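Putative oxidoreductase with NAD(P)-binding Rossmann-fold domain (Clostridium difficile, PDB 3UUW) probably binds NAD(P) in a Rossmann-fold domain and acts as a dehydrogenase of the GFO/IDH/MocA family, its substrate not established. Local coordinates at residues A[5-9]-A[277-281]; A[67-73]-A[90-96]; A[80-84]-A[105-109]; A[118-122]-A[283-287]. One frame throughout, in Å; residues are numbered along the deposited sequence. Where two conformers were deposited one is given.

Contact 1 (A[5-9]-A[277-281]); sequences KNIKM and IDCIE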
loop_
_atom_site.group_PDB
_atom_site.type_symbol
_atom_site.label_atom_id
_atom_site.label_comp_id
_atom_site.label_asym_id
_atom_site.label_seq_id
_atom_site.Cartn_x
_atom_site.Cartn_y
_atom_site.Cartn_z
ATOM N N LYS A 5 6.794 -37.709 -28.671
ATOM C CA LYS A 5 7.512 -37.775 -27.363
ATOM C C LYS A 5 7.065 -38.983 -26.572
ATOM O O LYS A 5 6.106 -39.665 -26.941
ATOM C CB LYS A 5 7.266 -36.507 -26.556
ATOM C CG LYS A 5 7.796 -35.271 -27.240
ATOM C CD LYS A 5 6.950 -34.083 -26.912
ATOM C CE LYS A 5 7.241 -32.934 -27.832
ATOM N NZ LYS A 5 6.141 -31.926 -27.747
ATOM N N ASN A 6 7.770 -39.242 -25.477
ATOM C CA ASN A 6 7.513 -40.403 -24.652
ATOM C C ASN A 6 6.098 -40.394 -24.082
ATOM O O ASN A 6 5.383 -41.391 -24.167
ATOM C CB ASN A 6 8.543 -40.458 -23.506
ATOM C CG ASN A 6 8.310 -41.618 -22.542
ATOM O OD1 ASN A 6 8.347 -41.443 -21.310
ATOM N ND2 ASN A 6 8.078 -42.801 -23.089
ATOM N N ILE A 7 5.694 -39.277 -23.492
ATOM C CA ILE A 7 4.424 -39.239 -22.799
ATOM C C ILE A 7 3.293 -38.668 -23.669
ATOM O O ILE A 7 3.423 -37.593 -24.236
ATOM C CB ILE A 7 4.539 -38.430 -21.484
ATOM C CG1 ILE A 7 5.530 -39.113 -20.528
ATOM C CG2 ILE A 7 3.149 -38.260 -20.843
ATOM C CD1 ILE A 7 5.856 -38.292 -19.311
ATOM N N LYS A 8 2.190 -39.413 -23.744
ATOM C CA LYS A 8 1.009 -39.032 -24.508
ATOM C C LYS A 8 -0.070 -38.568 -23.528
ATOM O O LYS A 8 -0.467 -39.312 -22.636
ATOM C CB LYS A 8 0.491 -40.220 -25.326
ATOM C CG LYS A 8 1.477 -40.758 -26.382
ATOM C CD LYS A 8 0.853 -41.859 -27.257
ATOM C CE LYS A 8 0.018 -41.288 -28.422
ATOM N NZ LYS A 8 -0.936 -42.282 -29.062
ATOM N N MET A 9 -0.549 -37.348 -23.704
ATOM C CA MET A 9 -1.565 -36.785 -22.811
ATOM C C MET A 9 -2.837 -36.445 -23.569
ATOM O O MET A 9 -2.783 -35.971 -24.713
ATOM C CB MET A 9 -0.991 -35.532 -22.124
ATOM C CG MET A 9 -1.896 -34.797 -21.108
ATOM S SD MET A 9 -3.121 -33.699 -21.843
ATOM C CE MET A 9 -2.070 -32.379 -22.432
ATOM N N ILE A 277 3.303 -34.449 -14.906
ATOM C CA ILE A 277 3.995 -35.060 -16.036
ATOM C C ILE A 277 5.387 -35.562 -15.648
ATOM O O ILE A 277 5.771 -36.665 -16.020
ATOM C CB ILE A 277 4.099 -34.066 -17.197
ATOM C CG1 ILE A 277 2.718 -33.660 -17.701
ATOM C CG2 ILE A 277 4.953 -34.609 -18.348
ATOM C CD1 ILE A 277 1.919 -34.800 -18.357
ATOM N N ASP A 278 6.132 -34.749 -14.913
ATOM C CA ASP A 278 7.499 -35.127 -14.490
ATOM C C ASP A 278 7.501 -36.413 -13.693
ATOM O O ASP A 278 8.385 -37.247 -13.853
ATOM C CB ASP A 278 8.153 -34.013 -13.658
ATOM C CG ASP A 278 8.603 -32.820 -14.497
ATOM O OD1 ASP A 278 8.721 -32.949 -15.726
ATOM O OD2 ASP A 278 8.858 -31.752 -13.905
ATOM N N CYS A 279 6.509 -36.582 -12.836
ATOM C CA CYS A 279 6.415 -37.783 -12.007
ATOM C C CYS A 279 6.181 -39.035 -12.849
ATOM O O CYS A 279 6.723 -40.115 -12.540
ATOM C CB CYS A 279 5.347 -37.626 -10.932
ATOM S SG CYS A 279 5.829 -36.491 -9.608
ATOM N N ILE A 280 5.389 -38.896 -13.907
ATOM C CA ILE A 280 5.201 -39.984 -14.844
ATOM C C ILE A 280 6.547 -40.301 -15.509
ATOM O O ILE A 280 6.953 -41.464 -15.602
ATOM C CB ILE A 280 4.147 -39.640 -15.900
ATOM C CG1 ILE A 280 2.760 -39.590 -15.237
ATOM C CG2 ILE A 280 4.152 -40.686 -17.026
ATOM C CD1 ILE A 280 1.652 -38.887 -16.057
ATOM N N GLU A 281 7.229 -39.261 -15.969
ATOM C CA GLU A 281 8.529 -39.417 -16.608
ATOM C C GLU A 281 9.540 -40.152 -15.730
ATOM O O GLU A 281 10.314 -40.984 -16.220
ATOM C CB GLU A 281 9.085 -38.048 -16.998
ATOM C CG GLU A 281 10.494 -38.080 -17.577
ATOM C CD GLU A 281 10.589 -38.787 -18.921
ATOM O OE1 GLU A 281 9.601 -38.778 -19.695
ATOM O OE2 GLU A 281 11.685 -39.336 -19.210
#
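I7 meets the last turn of helix 269-281 through the end of its longer branch. CD1 of I7 lies 3.7 Å from CG2 of I280 and 3.9 Å from CG2 of I277, so two isoleucines one turn apart receive a single methyl group. The same CD1 is 3.7 Å from the backbone O of I277. That oxygen is already engaged within the helix, accepting N of E281 at 3.0 Å, so the methyl settles against a satisfied peptide group. On the outer side the carboxylate of E281 folds back over I7, OE1 standing 3.8 Å from CD1 of I7; the bend comes at its second torsion (chi2 66°). In I7 itself, CG1 lies anti to the carbonyl carbon (chi1 -63°) and CD1 continues extended (chi2 172°), which carries the methyl out to the helix. Behind this first shell, the backbone of I7 is hydrogen-bonded to E33, and K8 and M9 pair with both neighbouring strands of the parallel sheet. I277 and I280 also touch C69 on strand 69-72. With 243 Å² buried in total, the contact rests mainly on apolar packing, and shape fit rather than a directed bond probably holds I7 here.

Contact 2 (A[67-73]-A[90-96]); sequences CDCIFLH and GVHVYVD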
loop_
_atom_site.group_PDB
_atom_site.type_symbol
_atom_site.label_atom_id
_atom_site.label_comp_id
_atom_site.label_asym_id
_atom_site.label_seq_id
_atom_site.Cartn_x
_atom_site.Cartn_y
_atom_site.Cartn_z
ATOM N N CYS A 67 -3.655 -42.646 -24.967
ATOM C CA CYS A 67 -2.921 -41.782 -24.027
ATOM C C CYS A 67 -2.266 -42.563 -22.904
ATOM O O CYS A 67 -2.688 -43.679 -22.590
ATOM C CB CYS A 67 -3.898 -40.772 -23.390
ATOM S SG CYS A 67 -4.589 -39.595 -24.545
ATOM N N ASP A 68 -1.229 -41.980 -22.305
ATOM C CA ASP A 68 -0.605 -42.525 -21.102
ATOM C C ASP A 68 -1.196 -41.850 -19.857
ATOM O O ASP A 68 -1.145 -42.406 -18.752
ATOM C CB ASP A 68 0.910 -42.299 -21.127
ATOM C CG ASP A 68 1.579 -42.940 -22.310
ATOM O OD1 ASP A 68 1.402 -44.165 -22.486
ATOM O OD2 ASP A 68 2.323 -42.245 -23.064
ATOM N N CYS A 69 -1.755 -40.654 -20.045
ATOM C CA CYS A 69 -2.311 -39.888 -18.936
ATOM C C CYS A 69 -3.387 -38.931 -19.430
ATOM O O CYS A 69 -3.428 -38.564 -20.616
ATOM C CB CYS A 69 -1.212 -39.122 -18.203
ATOM S SG CYS A 69 -0.431 -37.775 -19.150
ATOM N N ILE A 70 -4.248 -38.526 -18.503
ATOM C CA ILE A 70 -5.374 -37.665 -18.786
ATOM C C ILE A 70 -5.498 -36.587 -17.723
ATOM O O ILE A 70 -5.382 -36.873 -16.524
ATOM C CB ILE A 70 -6.695 -38.469 -18.776
ATOM C CG1 ILE A 70 -6.700 -39.550 -19.875
ATOM C CG2 ILE A 70 -7.934 -37.540 -18.892
ATOM C CD1 ILE A 70 -6.936 -39.046 -21.269
ATOM N N PHE A 71 -5.733 -35.359 -18.182
ATOM C CA PHE A 71 -6.165 -34.229 -17.339
ATOM C C PHE A 71 -7.693 -34.199 -17.453
ATOM O O PHE A 71 -8.252 -34.064 -18.549
ATOM C CB PHE A 71 -5.547 -32.895 -17.813
ATOM C CG PHE A 71 -4.146 -32.673 -17.330
ATOM C CD1 PHE A 71 -3.080 -33.310 -17.921
ATOM C CD2 PHE A 71 -3.899 -31.788 -16.297
ATOM C CE1 PHE A 71 -1.797 -33.107 -17.474
ATOM C CE2 PHE A 71 -2.607 -31.582 -15.842
ATOM C CZ PHE A 71 -1.571 -32.236 -16.424
ATOM N N LEU A 72 -8.349 -34.406 -16.319
ATOM C CA LEU A 72 -9.803 -34.476 -16.223
ATOM C C LEU A 72 -10.371 -33.250 -15.502
ATOM O O LEU A 72 -10.089 -33.001 -14.324
ATOM C CB LEU A 72 -10.184 -35.753 -15.464
ATOM C CG LEU A 72 -11.653 -35.955 -15.203
ATOM C CD1 LEU A 72 -12.437 -36.087 -16.498
ATOM C CD2 LEU A 72 -11.832 -37.205 -14.338
ATOM N N HIS A 73 -11.180 -32.485 -16.220
ATOM C CA HIS A 73 -11.715 -31.228 -15.681
ATOM C C HIS A 73 -13.218 -31.224 -15.740
ATOM O O HIS A 73 -13.828 -30.188 -15.963
ATOM C CB HIS A 73 -11.138 -30.018 -16.446
ATOM C CG HIS A 73 -9.652 -30.058 -16.605
ATOM N ND1 HIS A 73 -8.780 -29.939 -15.542
ATOM C CD2 HIS A 73 -8.882 -30.222 -17.704
ATOM C CE1 HIS A 73 -7.540 -30.045 -15.979
ATOM N NE2 HIS A 73 -7.571 -30.213 -17.288
ATOM N N GLY A 90 -5.683 -48.025 -17.971
ATOM C CA GLY A 90 -4.233 -47.914 -17.781
ATOM C C GLY A 90 -3.637 -46.531 -17.927
ATOM O O GLY A 90 -2.452 -46.401 -18.221
ATOM N N VAL A 91 -4.434 -45.504 -17.668
ATOM C CA VAL A 91 -3.922 -44.139 -17.790
ATOM C C VAL A 91 -3.833 -43.456 -16.425
ATOM O O VAL A 91 -4.713 -43.613 -15.594
ATOM C CB VAL A 91 -4.764 -43.271 -18.756
ATOM C CG1 VAL A 91 -4.855 -43.935 -20.151
ATOM C CG2 VAL A 91 -6.136 -43.018 -18.209
ATOM N N HIS A 92 -2.762 -42.687 -16.228
ATOM C CA HIS A 92 -2.598 -41.845 -15.036
ATOM C C HIS A 92 -3.632 -40.744 -15.130
ATOM O O HIS A 92 -4.012 -40.314 -16.236
ATOM C CB HIS A 92 -1.227 -41.187 -14.984
ATOM C CG HIS A 92 -0.083 -42.140 -15.052
ATOM N ND1 HIS A 92 0.430 -42.773 -13.940
ATOM C CD2 HIS A 92 0.653 -42.565 -16.099
ATOM C CE1 HIS A 92 1.441 -43.536 -14.301
ATOM N NE2 HIS A 92 1.599 -43.431 -15.605
ATOM N N VAL A 93 -4.096 -40.250 -13.986
ATOM C CA VAL A 93 -5.157 -39.251 -13.998
ATOM C C VAL A 93 -4.872 -38.081 -13.086
ATOM O O VAL A 93 -4.519 -38.268 -11.921
ATOM C CB VAL A 93 -6.478 -39.870 -13.569
ATOM C CG1 VAL A 93 -7.601 -38.794 -13.513
ATOM C CG2 VAL A 93 -6.856 -40.989 -14.531
ATOM N N TYR A 94 -4.924 -36.889 -13.664
ATOM C CA TYR A 94 -4.955 -35.642 -12.903
ATOM C C TYR A 94 -6.390 -35.129 -12.933
ATOM O O TYR A 94 -6.999 -35.022 -14.003
ATOM C CB TYR A 94 -4.027 -34.605 -13.520
ATOM C CG TYR A 94 -4.065 -33.237 -12.869
ATOM C CD1 TYR A 94 -5.108 -32.316 -13.139
ATOM C CD2 TYR A 94 -3.066 -32.848 -11.970
ATOM C CE1 TYR A 94 -5.130 -31.059 -12.536
ATOM C CE2 TYR A 94 -3.082 -31.597 -11.367
ATOM C CZ TYR A 94 -4.116 -30.710 -11.649
ATOM O OH TYR A 94 -4.100 -29.465 -11.041
ATOM N N VAL A 95 -6.949 -34.815 -11.771
ATOM C CA VAL A 95 -8.345 -34.339 -11.699
ATOM C C VAL A 95 -8.435 -33.125 -10.770
ATOM O O VAL A 95 -7.726 -33.038 -9.767
ATOM C CB VAL A 95 -9.307 -35.499 -11.224
ATOM C CG1 VAL A 95 -8.986 -35.916 -9.781
ATOM C CG2 VAL A 95 -10.719 -35.105 -11.326
ATOM N N ASP A 96 -9.304 -32.176 -11.110
ATOM C CA ASP A 96 -9.574 -31.070 -10.195
ATOM C C ASP A 96 -10.229 -31.573 -8.918
ATOM O O ASP A 96 -10.858 -32.651 -8.895
ATOM C CB ASP A 96 -10.437 -30.015 -10.847
ATOM C CG ASP A 96 -9.631 -29.145 -11.777
ATOM O OD1 ASP A 96 -8.632 -28.509 -11.309
ATOM O OD2 ASP A 96 -9.981 -29.103 -12.963
HETATM O O HOH W 1 -0.206 -45.024 -18.580
#
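F71 and Y94 share one face of the sheet, their rings inclined at 34° and centroids 4.8 Å apart. The closest atoms are CD2 of F71 and CD1 of Y94, at 3.4 Å, and CB of Y94 lies over the F71 face, 4.2 Å from the ring centroid in a CH-pi contact. The two first torsions differ: CG of Y94 is anti to its N (chi1 175°), whereas CG of F71 is anti to its carbonyl carbon, and this brings the rings together obliquely. On the other face L72 and V95 extend in a common direction, with CD2 of L72 3.8 Å from CG2 of V95. One residue further on, ND1 of H73 donates to OD2 of D96 at 3.0 Å. The acceptor lies nearly in the imidazole plane, but the donor approaches from above the carboxylate plane. The other oxygen, OD1 of D96, bonds Y22, whose ring stacks on H73. Beneath these side chains runs a parallel ladder, with N of L72 2.8 Å from O of Y94. At its start a water donates to both O of D68 and O of G90. This is the beta-alpha-beta unit 69-72, 79-88, 92-95 of the Rossmann fold: helix 79-88 packs against L72, V93 and V95, while helix 269-281 covers C69, F71, H92 and Y94.

Contact 3 (A[80-84]-A[105-109]); sequences YEIIK and QGEEL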
loop_
_atom_site.group_PDB
_atom_site.type_symbol
_atom_site.label_atom_id
_atom_site.label_comp_id
_atom_site.label_asym_id
_atom_site.label_seq_id
_atom_site.Cartn_x
_atom_site.Cartn_y
_atom_site.Cartn_z
ATOM N N TYR A 80 -16.156 -39.942 -10.242
ATOM C CA TYR A 80 -16.093 -41.345 -9.816
ATOM C C TYR A 80 -16.211 -42.322 -10.979
ATOM O O TYR A 80 -15.352 -43.170 -11.160
ATOM C CB TYR A 80 -17.126 -41.616 -8.722
ATOM C CG TYR A 80 -17.242 -43.057 -8.252
ATOM C CD1 TYR A 80 -16.180 -43.701 -7.612
ATOM C CD2 TYR A 80 -18.424 -43.763 -8.420
ATOM C CE1 TYR A 80 -16.290 -44.996 -7.171
ATOM C CE2 TYR A 80 -18.545 -45.059 -7.993
ATOM C CZ TYR A 80 -17.483 -45.676 -7.365
ATOM O OH TYR A 80 -17.633 -46.960 -6.945
ATOM N N GLU A 81 -17.251 -42.181 -11.795
ATOM C CA GLU A 81 -17.423 -43.082 -12.922
ATOM C C GLU A 81 -16.366 -42.900 -14.003
ATOM O O GLU A 81 -15.914 -43.882 -14.577
ATOM C CB GLU A 81 -18.825 -42.978 -13.534
ATOM C CG GLU A 81 -19.933 -43.474 -12.600
ATOM C CD GLU A 81 -19.791 -44.947 -12.163
ATOM O OE1 GLU A 81 -19.024 -45.715 -12.796
ATOM O OE2 GLU A 81 -20.479 -45.346 -11.185
ATOM N N ILE A 82 -15.980 -41.665 -14.297
ATOM C CA ILE A 82 -14.975 -41.450 -15.326
ATOM C C ILE A 82 -13.614 -41.992 -14.889
ATOM O O ILE A 82 -12.950 -42.671 -15.654
ATOM C CB ILE A 82 -14.847 -39.968 -15.752
ATOM C CG1 ILE A 82 -16.141 -39.472 -16.407
ATOM C CG2 ILE A 82 -13.656 -39.800 -16.697
ATOM C CD1 ILE A 82 -16.133 -37.967 -16.730
ATOM N N ILE A 83 -13.200 -41.705 -13.656
ATOM C CA ILE A 83 -11.878 -42.140 -13.205
ATOM C C ILE A 83 -11.771 -43.670 -13.145
ATOM O O ILE A 83 -10.719 -44.214 -13.428
ATOM C CB ILE A 83 -11.488 -41.493 -11.864
ATOM C CG1 ILE A 83 -11.432 -39.971 -12.022
ATOM C CG2 ILE A 83 -10.117 -42.036 -11.379
ATOM C CD1 ILE A 83 -11.224 -39.181 -10.696
ATOM N N LYS A 84 -12.857 -44.346 -12.784
ATOM C CA LYS A 84 -12.854 -45.794 -12.746
ATOM C C LYS A 84 -12.553 -46.330 -14.157
ATOM O O LYS A 84 -11.707 -47.196 -14.319
ATOM C CB LYS A 84 -14.181 -46.303 -12.174
ATOM C CG LYS A 84 -14.272 -47.783 -11.918
ATOM C CD LYS A 84 -15.350 -48.087 -10.845
ATOM C CE LYS A 84 -16.635 -47.241 -11.021
ATOM N NZ LYS A 84 -17.794 -47.710 -10.185
ATOM N N GLN A 105 -15.831 -42.944 -2.037
ATOM C CA GLN A 105 -15.553 -43.136 -3.463
ATOM C C GLN A 105 -14.090 -42.841 -3.768
ATOM O O GLN A 105 -13.437 -43.586 -4.501
ATOM C CB GLN A 105 -16.441 -42.230 -4.306
ATOM C CG GLN A 105 -17.876 -42.704 -4.374
ATOM C CD GLN A 105 -18.777 -41.692 -5.011
ATOM O OE1 GLN A 105 -18.362 -40.581 -5.334
ATOM N NE2 GLN A 105 -20.031 -42.062 -5.175
ATOM N N GLY A 106 -13.572 -41.738 -3.227
ATOM C CA GLY A 106 -12.167 -41.419 -3.388
ATOM C C GLY A 106 -11.220 -42.531 -2.922
ATOM O O GLY A 106 -10.250 -42.867 -3.609
ATOM N N GLU A 107 -11.514 -43.123 -1.762
ATOM C CA GLU A 107 -10.685 -44.211 -1.234
ATOM C C GLU A 107 -10.653 -45.413 -2.184
ATOM O O GLU A 107 -9.612 -46.052 -2.345
ATOM C CB GLU A 107 -11.182 -44.624 0.144
ATOM C CG GLU A 107 -10.906 -43.569 1.228
ATOM C CD GLU A 107 -11.582 -43.871 2.574
ATOM O OE1 GLU A 107 -12.685 -44.423 2.581
ATOM O OE2 GLU A 107 -11.018 -43.525 3.629
ATOM N N GLU A 108 -11.777 -45.691 -2.824
ATOM C CA GLU A 108 -11.876 -46.795 -3.767
ATOM C C GLU A 108 -11.017 -46.525 -5.003
ATOM O O GLU A 108 -10.301 -47.406 -5.477
ATOM C CB GLU A 108 -13.324 -47.034 -4.182
ATOM C CG GLU A 108 -13.490 -48.230 -5.121
ATOM C CD GLU A 108 -14.861 -48.326 -5.742
ATOM O OE1 GLU A 108 -15.806 -47.686 -5.233
ATOM O OE2 GLU A 108 -14.998 -49.075 -6.740
ATOM N N LEU A 109 -11.087 -45.298 -5.507
ATOM C CA LEU A 109 -10.300 -44.893 -6.673
ATOM C C LEU A 109 -8.799 -44.939 -6.375
ATOM O O LEU A 109 -8.023 -45.364 -7.207
ATOM C CB LEU A 109 -10.701 -43.523 -7.171
ATOM C CG LEU A 109 -12.149 -43.347 -7.661
ATOM C CD1 LEU A 109 -12.443 -41.862 -7.904
ATOM C CD2 LEU A 109 -12.402 -44.220 -8.918
HETATM O O HOH W 2 -17.200 -49.998 -7.929
#
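Two neighbouring helices of the Rossmann domain, 79-88 and 103-116, run side by side, their local axes 10.5 Å apart and only 5° from parallel. The amide of Q105 lies flat over one face of the Y80 ring, the planes 6° apart, and CG of Q105 is 3.9 Å from the ring centroid, a CH-pi contact over the centre. The ring thus has Q105 over one face and, in one of two conformers, CE of K84 over the other. Its hydroxyl end projects to the carboxylate of E108. OH of Y80 donates to OE1 of E108 at 2.6 Å, on the syn side but out of the carboxylate plane, which stands 70° from the ring. An extended E108 chain, its CG anti to N, gives it this reach. OE2 of E108 takes a hydrogen bond from a water at 2.7 Å. Nearer the sheet the contact turns apolar: CD2 of L109 is 4.0 Å from CG2 of I83, and both residues touch L120 of strand 120-122. A polar outer side over an aliphatic layer facing the sheet fits two adjacent parallel helices on one side of a Rossmann-type alpha/beta sheet.

Contact 4 (A[118-122]-A[283-287]); sequences LNLMV and NIKPA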
loop_
_atom_site.group_PDB
_atom_site.type_symbol
_atom_site.label_atom_id
_atom_site.label_comp_id
_atom_site.label_asym_id
_atom_site.label_seq_id
_atom_site.Cartn_x
_atom_site.Cartn_y
_atom_site.Cartn_z
ATOM N N LEU A 118 -0.604 -46.655 -11.068
ATOM C CA LEU A 118 -0.887 -45.394 -11.736
ATOM C C LEU A 118 -1.007 -44.259 -10.725
ATOM O O LEU A 118 -1.392 -44.475 -9.572
ATOM C CB LEU A 118 -2.201 -45.502 -12.502
ATOM C CG LEU A 118 -2.224 -46.530 -13.622
ATOM C CD1 LEU A 118 -3.664 -46.704 -14.127
ATOM C CD2 LEU A 118 -1.280 -46.136 -14.765
ATOM N N ASN A 119 -0.655 -43.053 -11.156
ATOM C CA ASN A 119 -0.780 -41.875 -10.325
ATOM C C ASN A 119 -2.159 -41.271 -10.512
ATOM O O ASN A 119 -2.629 -41.088 -11.654
ATOM C CB ASN A 119 0.270 -40.824 -10.693
ATOM C CG ASN A 119 1.675 -41.251 -10.330
ATOM O OD1 ASN A 119 1.874 -41.986 -9.353
ATOM N ND2 ASN A 119 2.663 -40.787 -11.109
ATOM N N LEU A 120 -2.821 -41.046 -9.390
ATOM C CA LEU A 120 -4.120 -40.365 -9.345
ATOM C C LEU A 120 -3.850 -39.149 -8.488
ATOM O O LEU A 120 -3.619 -39.292 -7.285
ATOM C CB LEU A 120 -5.183 -41.276 -8.708
ATOM C CG LEU A 120 -6.570 -40.672 -8.473
ATOM C CD1 LEU A 120 -7.174 -40.154 -9.754
ATOM C CD2 LEU A 120 -7.491 -41.733 -7.796
ATOM N N MET A 121 -3.798 -37.974 -9.120
ATOM C CA MET A 121 -3.453 -36.726 -8.438
ATOM C C MET A 121 -4.618 -35.747 -8.464
ATOM O O MET A 121 -5.255 -35.561 -9.512
ATOM C CB MET A 121 -2.274 -36.073 -9.140
ATOM C CG MET A 121 -1.663 -34.903 -8.412
ATOM S SD MET A 121 -0.303 -34.229 -9.398
ATOM C CE MET A 121 0.347 -33.021 -8.223
ATOM N N VAL A 122 -4.862 -35.088 -7.328
ATOM C CA VAL A 122 -5.895 -34.064 -7.210
ATOM C C VAL A 122 -5.237 -32.693 -7.284
ATOM O O VAL A 122 -4.174 -32.445 -6.685
ATOM C CB VAL A 122 -6.718 -34.226 -5.917
ATOM C CG1 VAL A 122 -7.681 -33.071 -5.739
ATOM C CG2 VAL A 122 -7.462 -35.605 -5.948
ATOM N N ASN A 283 8.855 -42.123 -13.012
ATOM C CA ASN A 283 8.308 -43.308 -12.328
ATOM C C ASN A 283 8.170 -43.136 -10.808
ATOM O O ASN A 283 8.535 -44.036 -10.027
ATOM C CB ASN A 283 9.175 -44.536 -12.616
ATOM C CG ASN A 283 8.558 -45.823 -12.105
ATOM O OD1 ASN A 283 7.334 -45.993 -12.138
ATOM N ND2 ASN A 283 9.393 -46.731 -11.619
ATOM N N ILE A 284 7.622 -41.999 -10.405
ATOM C CA ILE A 284 7.425 -41.697 -8.988
ATOM C C ILE A 284 6.043 -41.143 -8.769
ATOM O O ILE A 284 5.336 -40.772 -9.714
ATOM C CB ILE A 284 8.461 -40.707 -8.460
ATOM C CG1 ILE A 284 8.477 -39.430 -9.294
ATOM C CG2 ILE A 284 9.839 -41.376 -8.460
ATOM C CD1 ILE A 284 9.513 -38.392 -8.837
ATOM N N LYS A 285 5.664 -41.123 -7.498
ATOM C CA LYS A 285 4.373 -40.613 -7.074
ATOM C C LYS A 285 4.457 -39.132 -6.644
ATOM O O LYS A 285 5.334 -38.769 -5.884
ATOM C CB LYS A 285 3.895 -41.427 -5.877
ATOM C CG LYS A 285 3.665 -42.884 -6.136
ATOM C CD LYS A 285 3.136 -43.554 -4.861
ATOM C CE LYS A 285 2.803 -45.022 -5.085
ATOM N NZ LYS A 285 2.134 -45.610 -3.877
ATOM N N PRO A 286 3.514 -38.273 -7.100
ATOM C CA PRO A 286 3.509 -36.873 -6.593
ATOM C C PRO A 286 3.164 -36.838 -5.108
ATOM O O PRO A 286 2.564 -37.783 -4.647
ATOM C CB PRO A 286 2.436 -36.169 -7.439
ATOM C CG PRO A 286 1.761 -37.216 -8.248
ATOM C CD PRO A 286 2.510 -38.520 -8.145
ATOM N N ALA A 287 3.512 -35.769 -4.355
ATOM C CA ALA A 287 3.226 -35.768 -2.893
ATOM C C ALA A 287 1.726 -35.789 -2.642
ATOM O O ALA A 287 1.261 -36.401 -1.656
ATOM C CB ALA A 287 3.892 -34.592 -2.158
#
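N119 supplies the one hydrogen bond of this contact, its ND2 donating to the backbone O of I284 at 3.0 Å. The bond is moderately bent, with an N-H...O angle of 149°, and the donor sits 22° off the plane of the I284 carbonyl. The torsion chi1 of -69°, with CG anti to the carbonyl carbon, points the amide across to the 283-287 loop. At its other end N119 is fixed by its backbone N, bonded to ND1 of H92, and by backbone pairing with V93.

Van der Waals contact forms the second group. CD of P286 sits over the face of the same amide, 3.6 Å from CG of N119. CG of K285 comes within 3.8 Å of OD1 of N119, while the rest of the extended lysine chain leads away. Further along the strand, M121 is fully extended and lays its thioether against the proline: SD of M121 is 3.8 Å from CG of P286, and CE of M121 is 3.9 Å from CB of P286. M121 also packs on I272 and F276, and P286 on H275, all from helix 269-281.

N283, at positive phi, is the C-prime residue of the Schellman motif that ends that helix; the loop then passes the strand. The chemistry is therefore mixed: a single amide-to-carbonyl bond probably helps fix where the loop crosses N119, and a buried proline-thioether contact lies beside it, tying strand 120-122, outermost of the sheet within this chain, to a loop from a distant part of the sequence.

How the contacts relate
Contacts 1, 2 and 4 follow one another across the parallel sheet, each with its centre 11 or 12 Å from the other two. O of K8 meets N of D68 at 2.8 Å, joining contact 1 to contact 2, and N of V93 meets O of N119 at 2.9 Å, joining contact 2 to contact 4. Helix 269-281 and the loop after it link contacts 1 and 4 on one side of the sheet. Contact 3 lies on the other side, where I83 packs on L72, about 22 Å from contact 1 between centres. H73 of contact 2 touches A18 in a GxGxxA-type sequence, placing that strand end probably near the nucleotide-binding region.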